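Local structure of siderophore periplasmic binding protein (Thermobifida fusca, 5DH0) at residues Glu209-Leu214 against Asp300-Val305. The protein probably binds the iron-loaded siderophore fuscachelin outside the cell membrane and hands it on for uptake, as a solute-binding protein of an ABC-type importer. Numbering follows the deposited sequence.
Sequences EILHTL and DQIEEV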
ATOM      1  N   GLU A 209      -3.476  14.706   6.077  1.00 28.67           N
ATOM      2  CA  GLU A 209      -2.213  15.283   6.467  1.00 33.36           C
ATOM      3  C   GLU A 209      -1.919  14.986   7.940  1.00 36.62           C
ATOM      4  O   GLU A 209      -0.768  14.751   8.301  1.00 36.46           O
ATOM      5  CB  GLU A 209      -2.204  16.785   6.202  1.00 33.22           C
ATOM      6  CG  GLU A 209      -0.804  17.363   6.160  1.00 37.22           C
ATOM      7  CD  GLU A 209      -0.373  17.984   7.494  1.00 47.72           C
ATOM      8  OE1 GLU A 209      -1.174  17.932   8.456  1.00 40.38           O
ATOM      9  OE2 GLU A 209       0.767  18.523   7.577  1.00 53.14           O
ATOM     10  N   ILE A 210      -2.955  14.961   8.776  1.00 30.80           N
ATOM     11  CA  ILE A 210      -2.756  14.637  10.187  1.00 34.52           C
ATOM     12  C   ILE A 210      -2.399  13.175  10.383  1.00 31.81           C
ATOM     13  O   ILE A 210      -1.504  12.854  11.165  1.00 32.57           O
ATOM     14  CB  ILE A 210      -3.988  14.996  11.028  1.00 33.23           C
ATOM     15  CG1 ILE A 210      -4.063  16.512  11.156  1.00 34.80           C
ATOM     16  CG2 ILE A 210      -3.858  14.414  12.425  1.00 27.91           C
ATOM     17  CD1 ILE A 210      -5.405  17.003  11.534  1.00 39.25           C
ATOM     18  N   LEU A 211      -3.067  12.289   9.656  1.00 32.57           N
ATOM     19  CA  LEU A 211      -2.679  10.884   9.669  1.00 33.64           C
ATOM     20  C   LEU A 211      -1.230  10.741   9.208  1.00 35.87           C
ATOM     21  O   LEU A 211      -0.459   9.982   9.798  1.00 35.35           O
ATOM     22  CB  LEU A 211      -3.601  10.050   8.785  1.00 35.77           C
ATOM     23  CG  LEU A 211      -4.939   9.676   9.419  1.00 36.84           C
ATOM     24  CD1 LEU A 211      -5.962   9.369   8.339  1.00 35.35           C
ATOM     25  CD2 LEU A 211      -4.752   8.478  10.337  1.00 36.33           C
ATOM     26  N   HIS A 212      -0.862  11.474   8.161  1.00 33.13           N
ATOM     27  CA  HIS A 212       0.500  11.420   7.651  1.00 32.89           C
ATOM     28  C   HIS A 212       1.496  11.956   8.701  1.00 36.49           C
ATOM     29  O   HIS A 212       2.496  11.315   8.999  1.00 34.38           O
ATOM     30  CB  HIS A 212       0.607  12.204   6.347  1.00 28.20           C
ATOM     31  CG  HIS A 212       1.954  12.124   5.697  1.00 35.48           C
ATOM     32  ND1 HIS A 212       2.479  10.945   5.201  1.00 35.91           N
ATOM     33  CD2 HIS A 212       2.883  13.081   5.448  1.00 34.84           C
ATOM     34  CE1 HIS A 212       3.671  11.179   4.680  1.00 35.68           C
ATOM     35  NE2 HIS A 212       3.943  12.467   4.821  1.00 35.07           N
ATOM     36  N   THR A 213       1.201  13.117   9.275  1.00 34.12           N
ATOM     37  CA  THR A 213       2.051  13.722  10.295  1.00 35.67           C
ATOM     38  C   THR A 213       2.281  12.777  11.488  1.00 36.51           C
ATOM     39  O   THR A 213       3.323  12.780  12.112  1.00 38.75           O
ATOM     40  CB  THR A 213       1.423  15.037  10.769  1.00 38.55           C
ATOM     41  OG1 THR A 213       1.341  15.937   9.657  1.00 40.95           O
ATOM     42  CG2 THR A 213       2.232  15.680  11.876  1.00 34.73           C
ATOM     43  N   LEU A 214       1.296  11.942  11.761  1.00 36.86           N
ATOM     44  CA  LEU A 214       1.348  10.994  12.845  1.00 34.37           C
ATOM     45  C   LEU A 214       2.194   9.779  12.468  1.00 38.61           C
ATOM     46  O   LEU A 214       2.574   8.976  13.322  1.00 37.78           O
ATOM     47  CB  LEU A 214      -0.070  10.570  13.189  1.00 34.84           C
ATOM     48  CG  LEU A 214      -0.422   9.803  14.442  1.00 38.24           C
ATOM     49  CD1 LEU A 214      -0.132  10.665  15.664  1.00 33.66           C
ATOM     50  CD2 LEU A 214      -1.894   9.448  14.371  1.00 31.56           C
ATOM     51  N   ASP A 300      -7.595  12.858  18.759  1.00 34.30           N
ATOM     52  CA  ASP A 300      -8.344  12.110  19.764  1.00 37.82           C
ATOM     53  C   ASP A 300      -9.209  11.018  19.128  1.00 37.53           C
ATOM     54  O   ASP A 300      -9.414   9.963  19.722  1.00 37.66           O
ATOM     55  CB  ASP A 300      -9.207  13.054  20.617  1.00 29.54           C
ATOM     56  N   GLN A 301      -9.697  11.258  17.912  1.00 35.20           N
ATOM     57  CA  GLN A 301     -10.539  10.283  17.236  1.00 36.83           C
ATOM     58  C   GLN A 301      -9.708   9.156  16.630  1.00 36.50           C
ATOM     59  O   GLN A 301     -10.126   8.003  16.616  1.00 33.94           O
ATOM     60  CB  GLN A 301     -11.389  10.956  16.151  1.00 35.93           C
ATOM     61  CG  GLN A 301     -12.503  11.875  16.650  1.00 31.64           C
ATOM     62  CD  GLN A 301     -13.179  12.619  15.501  1.00 37.40           C
ATOM     63  OE1 GLN A 301     -14.122  12.121  14.892  1.00 36.57           O
ATOM     64  NE2 GLN A 301     -12.694  13.810  15.205  1.00 34.40           N
ATOM     65  N   ILE A 302      -8.531   9.491  16.118  1.00 33.83           N
ATOM     66  CA  ILE A 302      -7.620   8.477  15.613  1.00 37.97           C
ATOM     67  C   ILE A 302      -7.090   7.568  16.742  1.00 40.19           C
ATOM     68  O   ILE A 302      -7.065   6.343  16.586  1.00 41.30           O
ATOM     69  CB  ILE A 302      -6.441   9.128  14.837  1.00 39.07           C
ATOM     70  CG1 ILE A 302      -6.986   9.893  13.628  1.00 34.72           C
ATOM     71  CG2 ILE A 302      -5.462   8.066  14.344  1.00 36.14           C
ATOM     72  CD1 ILE A 302      -5.990  10.799  12.960  1.00 32.95           C
ATOM     73  N   GLU A 303      -6.691   8.141  17.877  1.00 34.79           N
ATOM     74  CA  GLU A 303      -6.254   7.307  19.014  1.00 45.22           C
ATOM     75  C   GLU A 303      -7.373   6.357  19.459  1.00 42.50           C
ATOM     76  O   GLU A 303      -7.139   5.170  19.668  1.00 43.87           O
ATOM     77  CB  GLU A 303      -5.779   8.167  20.206  1.00 43.70           C
ATOM     78  N   GLU A 304      -8.590   6.875  19.577  1.00 41.78           N
ATOM     79  CA  GLU A 304      -9.737   6.040  19.922  1.00 42.46           C
ATOM     80  C   GLU A 304      -9.895   4.825  18.988  1.00 45.12           C
ATOM     81  O   GLU A 304     -10.209   3.723  19.446  1.00 49.38           O
ATOM     82  CB  GLU A 304     -11.009   6.886  19.914  1.00 44.36           C
ATOM     83  CG  GLU A 304     -12.250   6.191  20.476  1.00 54.97           C
ATOM     84  CD  GLU A 304     -12.248   6.080  22.008  1.00 70.17           C
ATOM     85  OE1 GLU A 304     -11.222   6.397  22.660  1.00 62.67           O
ATOM     86  OE2 GLU A 304     -13.297   5.688  22.564  1.00 75.05           O
ATOM     87  N   VAL A 305      -9.656   5.009  17.691  1.00 38.86           N
ATOM     88  CA  VAL A 305      -9.709   3.887  16.758  1.00 38.48           C
ATOM     89  C   VAL A 305      -8.573   2.897  16.994  1.00 45.30           C
ATOM     90  O   VAL A 305      -8.786   1.680  17.010  1.00 45.09           O
ATOM     91  CB  VAL A 305      -9.657   4.360  15.292  1.00 39.46           C
ATOM     92  CG1 VAL A 305      -9.317   3.202  14.354  1.00 33.71           C
ATOM     93  CG2 VAL A 305     -10.986   4.973  14.902  1.00 39.33           C
TER
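The carbonyl O of Glu-209, the residue just before Ile-210, is gripped twice by Thr-213, one turn further on. The backbone N of Thr-213 donates to Glu-209 O at 2.7 Å. The hydroxyl OG1 of Thr-213 reaches Glu-209 O at 2.8 Å from the opposite face of the carbonyl plane. On the buried flank of the 209-214 segment, Ile-210, Leu-211 and Leu-214 pack around a single side chain, Ile-302 of helix 292-307, with no hydrogen bond across. Ile-302 has CG1 anti to its carbonyl carbon and an extended outer torsion (chi2 168°), which drives CD1 in between Ile-210 and Leu-211. CD1 of Ile-302 lies 3.7 Å from CD2 of Leu-211 and 4.2 Å from CG2 of Ile-210. The two-lobed fold, consistent with siderophore-binding proteins whose lobes are joined by a long helix, here 158-178, places both segments in the lobe built on the mixed sheet. Leu-214 holds CG anti to its backbone N (chi1 -168°), sending CD2 to 3.8 Å from the other branch of Ile-302, CG2; the two side chains run past each other in opposite directions. Replacing Ile-302 by an alanine would probably leave the methyls of Leu-211 and Leu-214 without their partner and open a gap between the two segments. Ile-175 of helix 158-178 touches Leu-214, while Ala-295, Val-298 and Leu-299 extend the apolar seam along helix 292-307 to Ile-210.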